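Local coordinates for protein putative glycoside hydrolase (Bacteroides thetaiotaomicron VPI-5482, PDB 3HBZ) that binds calcium and sodium ions and is a putative glycoside hydrolase that may play a role in carbohydrate metabolism, at residues T51-G63 and S70-F82. Numbering follows the deposited sequence.
Sequences TLTPGATIDPPSG and SPQQYTVTAADGF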
ATOM      1  N   THR A  51      -2.271 -20.058 -10.764  1.00 26.81           N
ATOM      2  CA  THR A  51      -1.472 -21.164 -10.318  1.00 24.79           C
ATOM      3  C   THR A  51      -1.800 -21.365  -8.843  1.00 26.48           C
ATOM      4  O   THR A  51      -2.199 -20.410  -8.150  1.00 23.91           O
ATOM      5  CB  THR A  51       0.026 -20.960 -10.554  1.00 25.62           C
ATOM      6  OG1 THR A  51       0.458 -19.793  -9.840  1.00 25.50           O
ATOM      7  CG2 THR A  51       0.344 -20.836 -12.079  1.00 22.69           C
ATOM      8  N   LEU A  52      -1.655 -22.614  -8.383  1.00 23.92           N
ATOM      9  CA  LEU A  52      -2.025 -23.017  -7.037  1.00 21.63           C
ATOM     10  C   LEU A  52      -0.928 -23.797  -6.384  1.00 23.42           C
ATOM     11  O   LEU A  52      -0.021 -24.337  -7.036  1.00 22.56           O
ATOM     12  CB  LEU A  52      -3.272 -23.922  -7.046  1.00 21.77           C
ATOM     13  CG  LEU A  52      -4.579 -23.438  -7.685  1.00 32.27           C
ATOM     14  CD1 LEU A  52      -5.590 -24.639  -7.759  1.00 22.15           C
ATOM     15  CD2 LEU A  52      -5.149 -22.179  -6.959  1.00 25.34           C
ATOM     16  N   THR A  53      -1.030 -23.876  -5.073  1.00 25.76           N
ATOM     17  CA  THR A  53      -0.268 -24.853  -4.279  1.00 25.85           C
ATOM     18  C   THR A  53      -0.427 -26.249  -4.873  1.00 24.60           C
ATOM     19  O   THR A  53      -1.563 -26.700  -5.123  1.00 24.01           O
ATOM     20  CB  THR A  53      -0.849 -24.901  -2.848  1.00 30.91           C
ATOM     21  OG1 THR A  53      -0.824 -23.574  -2.303  1.00 28.31           O
ATOM     22  CG2 THR A  53      -0.067 -25.947  -1.931  1.00 25.88           C
ATOM     23  N   PRO A  54       0.696 -26.978  -5.045  1.00 24.53           N
ATOM     24  CA  PRO A  54       0.584 -28.309  -5.620  1.00 24.38           C
ATOM     25  C   PRO A  54      -0.464 -29.196  -4.920  1.00 26.08           C
ATOM     26  O   PRO A  54      -0.535 -29.250  -3.694  1.00 26.30           O
ATOM     27  CB  PRO A  54       2.002 -28.869  -5.514  1.00 24.74           C
ATOM     28  CG  PRO A  54       2.883 -27.654  -5.663  1.00 23.85           C
ATOM     29  CD  PRO A  54       2.097 -26.584  -4.836  1.00 25.62           C
ATOM     30  N   GLY A  55      -1.301 -29.834  -5.730  1.00 24.19           N
ATOM     31  CA  GLY A  55      -2.346 -30.707  -5.247  1.00 26.76           C
ATOM     32  C   GLY A  55      -3.644 -30.032  -4.860  1.00 26.52           C
ATOM     33  O   GLY A  55      -4.606 -30.730  -4.568  1.00 28.68           O
ATOM     34  N   ALA A  56      -3.679 -28.704  -4.797  1.00 24.65           N
ATOM     35  CA  ALA A  56      -4.922 -27.988  -4.471  1.00 23.89           C
ATOM     36  C   ALA A  56      -5.878 -27.957  -5.657  1.00 25.96           C
ATOM     37  O   ALA A  56      -5.485 -28.144  -6.805  1.00 23.79           O
ATOM     38  CB  ALA A  56      -4.621 -26.543  -4.039  1.00 23.29           C
ATOM     39  N   THR A  57      -7.150 -27.688  -5.369  1.00 25.05           N
ATOM     40  CA  THR A  57      -8.110 -27.390  -6.394  1.00 25.02           C
ATOM     41  C   THR A  57      -8.825 -26.095  -6.082  1.00 26.68           C
ATOM     42  O   THR A  57      -8.879 -25.650  -4.918  1.00 25.32           O
ATOM     43  CB  THR A  57      -9.185 -28.504  -6.521  1.00 27.99           C
ATOM     44  OG1 THR A  57      -9.844 -28.661  -5.261  1.00 23.10           O
ATOM     45  CG2 THR A  57      -8.571 -29.836  -7.009  1.00 24.00           C
ATOM     46  N   ILE A  58      -9.415 -25.499  -7.116  1.00 25.24           N
ATOM     47  CA  ILE A  58     -10.113 -24.236  -6.948  1.00 24.52           C
ATOM     48  C   ILE A  58     -11.524 -24.345  -7.550  1.00 24.16           C
ATOM     49  O   ILE A  58     -11.731 -24.972  -8.583  1.00 22.99           O
ATOM     50  CB  ILE A  58      -9.319 -23.068  -7.545  1.00 26.18           C
ATOM     51  CG1 ILE A  58      -9.956 -21.714  -7.180  1.00 28.20           C
ATOM     52  CG2 ILE A  58      -9.224 -23.209  -9.062  1.00 27.15           C
ATOM     53  CD1 ILE A  58      -9.099 -20.479  -7.531  1.00 22.49           C
ATOM     54  N   ASP A  59     -12.480 -23.726  -6.890  1.00 24.07           N
ATOM     55  CA  ASP A  59     -13.898 -23.799  -7.256  1.00 22.97           C
ATOM     56  C   ASP A  59     -14.397 -22.370  -7.238  1.00 25.39           C
ATOM     57  O   ASP A  59     -14.309 -21.711  -6.218  1.00 26.96           O
ATOM     58  CB  ASP A  59     -14.667 -24.623  -6.239  1.00 23.91           C
ATOM     59  CG  ASP A  59     -16.161 -24.729  -6.548  1.00 28.61           C
ATOM     60  OD1 ASP A  59     -16.528 -24.805  -7.718  1.00 37.21           O
ATOM     61  OD2 ASP A  59     -16.970 -24.748  -5.604  1.00 48.22           O
ATOM     62  N   PRO A  60     -14.900 -21.871  -8.382  1.00 26.55           N
ATOM     63  CA  PRO A  60     -14.962 -22.568  -9.643  1.00 27.08           C
ATOM     64  C   PRO A  60     -13.571 -22.712 -10.249  1.00 27.59           C
ATOM     65  O   PRO A  60     -12.634 -22.106  -9.748  1.00 25.46           O
ATOM     66  CB  PRO A  60     -15.865 -21.667 -10.507  1.00 29.42           C
ATOM     67  CG  PRO A  60     -15.675 -20.350  -9.961  1.00 30.46           C
ATOM     68  CD  PRO A  60     -15.436 -20.509  -8.482  1.00 25.25           C
ATOM     69  N   PRO A  61     -13.429 -23.540 -11.298  1.00 27.55           N
ATOM     70  CA  PRO A  61     -12.071 -23.849 -11.759  1.00 27.49           C
ATOM     71  C   PRO A  61     -11.364 -22.661 -12.432  1.00 25.97           C
ATOM     72  O   PRO A  61     -12.030 -21.701 -12.915  1.00 22.54           O
ATOM     73  CB  PRO A  61     -12.272 -25.004 -12.761  1.00 29.33           C
ATOM     74  CG  PRO A  61     -13.712 -25.472 -12.585  1.00 30.38           C
ATOM     75  CD  PRO A  61     -14.466 -24.314 -12.005  1.00 28.94           C
ATOM     76  N   SER A  62     -10.027 -22.742 -12.472  1.00 24.73           N
ATOM     77  CA  SER A  62      -9.210 -21.755 -13.167  1.00 23.22           C
ATOM     78  C   SER A  62      -9.709 -21.591 -14.583  1.00 24.29           C
ATOM     79  O   SER A  62     -10.007 -22.570 -15.247  1.00 22.02           O
ATOM     80  CB  SER A  62      -7.725 -22.175 -13.189  1.00 27.33           C
ATOM     81  OG  SER A  62      -6.914 -21.162 -13.785  1.00 23.78           O
ATOM     82  N   GLY A  63      -9.810 -20.348 -15.048  1.00 22.46           N
ATOM     83  CA  GLY A  63     -10.257 -20.087 -16.403  1.00 23.88           C
ATOM     84  C   GLY A  63     -11.778 -20.016 -16.541  1.00 26.46           C
ATOM     85  O   GLY A  63     -12.274 -19.953 -17.649  1.00 23.89           O
ATOM     86  N   SER A  70     -18.976  -6.927  -9.891  1.00 27.50           N
ATOM     87  CA  SER A  70     -18.797  -7.071  -8.451  0.65 26.83           C
ATOM     88  C   SER A  70     -17.744  -8.110  -8.190  1.00 27.69           C
ATOM     89  O   SER A  70     -17.554  -9.007  -9.007  1.00 28.33           O
ATOM     90  CB  SER A  70     -20.070  -7.542  -7.776  0.65 28.45           C
ATOM     91  OG  SER A  70     -21.004  -6.514  -7.757  0.65 23.41           O
ATOM     92  N   PRO A  71     -17.063  -8.015  -7.038  1.00 25.86           N
ATOM     93  CA  PRO A  71     -16.009  -8.991  -6.763  1.00 25.61           C
ATOM     94  C   PRO A  71     -16.591 -10.389  -6.682  1.00 25.80           C
ATOM     95  O   PRO A  71     -17.737 -10.543  -6.293  1.00 26.12           O
ATOM     96  CB  PRO A  71     -15.469  -8.564  -5.397  1.00 25.60           C
ATOM     97  CG  PRO A  71     -15.803  -7.107  -5.290  1.00 27.11           C
ATOM     98  CD  PRO A  71     -17.153  -6.997  -5.971  1.00 29.23           C
ATOM     99  N   GLN A  72     -15.795 -11.375  -7.063  1.00 22.92           N
ATOM    100  CA  GLN A  72     -16.229 -12.746  -7.187  1.00 23.08           C
ATOM    101  C   GLN A  72     -15.363 -13.574  -6.274  1.00 25.27           C
ATOM    102  O   GLN A  72     -14.154 -13.323  -6.183  1.00 25.46           O
ATOM    103  CB  GLN A  72     -16.009 -13.218  -8.633  1.00 22.37           C
ATOM    104  CG  GLN A  72     -16.836 -12.479  -9.644  1.00 25.36           C
ATOM    105  CD  GLN A  72     -18.311 -12.721  -9.432  1.00 28.45           C
ATOM    106  OE1 GLN A  72     -18.755 -13.851  -9.331  1.00 29.90           O
ATOM    107  NE2 GLN A  72     -19.064 -11.656  -9.339  1.00 35.94           N
ATOM    108  N   GLN A  73     -15.971 -14.542  -5.600  1.00 23.91           N
ATOM    109  CA  GLN A  73     -15.258 -15.408  -4.666  1.00 26.09           C
ATOM    110  C   GLN A  73     -14.912 -16.771  -5.271  1.00 26.29           C
ATOM    111  O   GLN A  73     -15.701 -17.374  -6.001  1.00 24.11           O
ATOM    112  CB  GLN A  73     -16.095 -15.664  -3.410  1.00 29.93           C
ATOM    113  CG  GLN A  73     -16.396 -14.413  -2.581  1.00 42.03           C
ATOM    114  CD  GLN A  73     -16.911 -14.752  -1.213  1.00 52.66           C
ATOM    115  OE1 GLN A  73     -17.039 -15.923  -0.862  1.00 69.75           O
ATOM    116  NE2 GLN A  73     -17.195 -13.737  -0.422  1.00 63.98           N
ATOM    117  N   TYR A  74     -13.729 -17.254  -4.930  1.00 24.55           N
ATOM    118  CA  TYR A  74     -13.276 -18.586  -5.246  1.00 25.81           C
ATOM    119  C   TYR A  74     -12.817 -19.278  -3.975  1.00 27.29           C
ATOM    120  O   TYR A  74     -12.243 -18.646  -3.092  1.00 30.75           O
ATOM    121  CB  TYR A  74     -12.045 -18.546  -6.167  1.00 24.24           C
ATOM    122  CG  TYR A  74     -12.228 -17.910  -7.549  1.00 29.01           C
ATOM    123  CD1 TYR A  74     -12.362 -16.543  -7.699  1.00 22.68           C
ATOM    124  CD2 TYR A  74     -12.204 -18.683  -8.708  1.00 30.20           C
ATOM    125  CE1 TYR A  74     -12.474 -15.954  -8.968  1.00 27.57           C
ATOM    126  CE2 TYR A  74     -12.326 -18.111  -9.973  1.00 29.25           C
ATOM    127  CZ  TYR A  74     -12.449 -16.745 -10.098  1.00 27.33           C
ATOM    128  OH  TYR A  74     -12.574 -16.175 -11.332  1.00 26.67           O
ATOM    129  N   THR A  75     -13.011 -20.586  -3.911  1.00 27.03           N
ATOM    130  CA  THR A  75     -12.502 -21.390  -2.800  1.00 26.20           C
ATOM    131  C   THR A  75     -11.430 -22.375  -3.280  1.00 26.62           C
ATOM    132  O   THR A  75     -11.658 -23.143  -4.194  1.00 24.88           O
ATOM    133  CB  THR A  75     -13.695 -22.150  -2.131  1.00 27.94           C
ATOM    134  OG1 THR A  75     -14.565 -21.180  -1.587  1.00 29.45           O
ATOM    135  CG2 THR A  75     -13.261 -23.076  -1.015  1.00 22.85           C
ATOM    136  N   VAL A  76     -10.289 -22.342  -2.612  1.00 25.33           N
ATOM    137  CA  VAL A  76      -9.187 -23.250  -2.840  1.00 25.73           C
ATOM    138  C   VAL A  76      -9.237 -24.284  -1.714  1.00 23.90           C
ATOM    139  O   VAL A  76      -9.340 -23.944  -0.530  1.00 25.10           O
ATOM    140  CB  VAL A  76      -7.866 -22.514  -2.818  1.00 24.29           C
ATOM    141  CG1 VAL A  76      -6.708 -23.457  -3.033  1.00 26.15           C
ATOM    142  CG2 VAL A  76      -7.854 -21.374  -3.880  1.00 21.89           C
ATOM    143  N   THR A  77      -9.222 -25.554  -2.110  1.00 23.83           N
ATOM    144  CA  THR A  77      -9.171 -26.669  -1.198  1.00 22.53           C
ATOM    145  C   THR A  77      -7.839 -27.350  -1.364  1.00 25.85           C
ATOM    146  O   THR A  77      -7.443 -27.649  -2.504  1.00 23.64           O
ATOM    147  CB  THR A  77     -10.281 -27.674  -1.518  1.00 26.25           C
ATOM    148  OG1 THR A  77     -11.541 -26.993  -1.477  1.00 21.79           O
ATOM    149  CG2 THR A  77     -10.253 -28.857  -0.510  1.00 20.52           C
ATOM    150  N   ALA A  78      -7.161 -27.583  -0.236  1.00 23.17           N
ATOM    151  CA  ALA A  78      -5.915 -28.339  -0.244  1.00 26.82           C
ATOM    152  C   ALA A  78      -6.150 -29.758  -0.671  1.00 27.55           C
ATOM    153  O   ALA A  78      -7.298 -30.250  -0.690  1.00 28.81           O
ATOM    154  CB  ALA A  78      -5.193 -28.303   1.132  1.00 22.91           C
ATOM    155  N   ALA A  79      -5.032 -30.389  -1.027  1.00 27.14           N
ATOM    156  CA  ALA A  79      -4.970 -31.772  -1.470  1.00 26.03           C
ATOM    157  C   ALA A  79      -5.657 -32.652  -0.500  1.00 25.79           C
ATOM    158  O   ALA A  79      -6.331 -33.571  -0.915  1.00 27.77           O
ATOM    159  CB  ALA A  79      -3.506 -32.233  -1.616  1.00 25.56           C
ATOM    160  N   ASP A  80      -5.494 -32.390   0.797  1.00 25.19           N
ATOM    161  CA  ASP A  80      -6.107 -33.245   1.821  1.00 26.09           C
ATOM    162  C   ASP A  80      -7.632 -33.151   1.913  1.00 27.24           C
ATOM    163  O   ASP A  80      -8.220 -33.935   2.621  1.00 29.87           O
ATOM    164  CB  ASP A  80      -5.486 -33.016   3.193  1.00 26.09           C
ATOM    165  CG  ASP A  80      -5.540 -31.555   3.665  1.00 35.13           C
ATOM    166  OD1 ASP A  80      -6.538 -30.813   3.448  1.00 29.73           O
ATOM    167  OD2 ASP A  80      -4.557 -31.160   4.312  1.00 46.98           O
ATOM    168  N   GLY A  81      -8.263 -32.199   1.220  1.00 26.43           N
ATOM    169  CA  GLY A  81      -9.714 -31.996   1.306  1.00 25.72           C
ATOM    170  C   GLY A  81     -10.251 -31.340   2.578  1.00 26.11           C
ATOM    171  O   GLY A  81     -11.448 -31.082   2.685  1.00 29.97           O
ATOM    172  N   PHE A  82      -9.390 -31.080   3.551  1.00 22.86           N
ATOM    173  CA  PHE A  82      -9.786 -30.471   4.833  1.00 22.67           C
ATOM    174  C   PHE A  82      -9.572 -28.954   4.810  1.00 23.01           C
ATOM    175  O   PHE A  82     -10.485 -28.189   5.056  1.00 24.06           O
ATOM    176  CB  PHE A  82      -8.950 -31.146   5.929  1.00 19.37           C
ATOM    177  CG  PHE A  82      -9.197 -30.629   7.329  1.00 25.90           C
ATOM    178  CD1 PHE A  82     -10.339 -30.994   8.035  1.00 17.50           C
ATOM    179  CD2 PHE A  82      -8.252 -29.844   7.962  1.00 23.13           C
ATOM    180  CE1 PHE A  82     -10.535 -30.539   9.346  1.00 23.15           C
ATOM    181  CE2 PHE A  82      -8.440 -29.399   9.237  1.00 24.64           C
ATOM    182  CZ  PHE A  82      -9.569 -29.754   9.946  1.00 22.74           C
TER
HETATM  183  O   HOH W   1      -2.656 -28.742  -1.380  1.00 30.03           O
HETATM  184  O   HOH W   2      -8.657 -30.311  -3.459  1.00 29.65           O
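The ring of Tyr-74 receives Pro-60 O at its edge, close to the ring plane, with CD2 3.6 Å from that oxygen. The pyrrolidine of Pro-60, which follows a cis peptide, crosses the phenol at about a right angle and sets its CD 3.7 Å from Tyr-74 CD2. Ile-58 CD1 comes obliquely at the CB and CD2 of Tyr-74, while Arg-66 adds a cation-pi contact and Phe-50 an edge-to-face one. With CG anti to the carbonyl carbon (chi1 -62°), the ring leans back toward the start of strand 72-77, its CD2-CE2 edge passing Pro-60. Cutting Tyr-74 back to an alanine would keep the CB beside Ile-58 CD1 but would probably open a gap against the Pro-60 ring and leave Arg-66 and Phe-50 without their aromatic partner. Val-76 splits its methyls: CG2 lies 3.9 Å from Ile-58 CG1, and CG1 reaches Ala-56 CB, with Ile-12 of strand 12-16 packing on Ile-58 and Val-76. Strands 57-59 and 72-77 form an antiparallel pair at the margin of a mixed five-stranded sheet, 57-59 being outermost and 84-92 flanking 72-77 on its other side. Thr-57 and Thr-77 exchange two backbone hydrogen bonds, the one from Thr-77 N to Thr-57 O measuring 2.8 Å, and Asp-59 and Thr-75 exchange two more. On the opposite face from Val-76, the Thr-57 and Thr-77 side chains run alongside each other, and a water joins Thr-57 OG1 (2.7 Å) to Thr-77 O. The type II turn 53-56 meets the type I turn 78-81, where a second water accepts from Ala-79 N at 2.9 Å and donates to Pro-54 O.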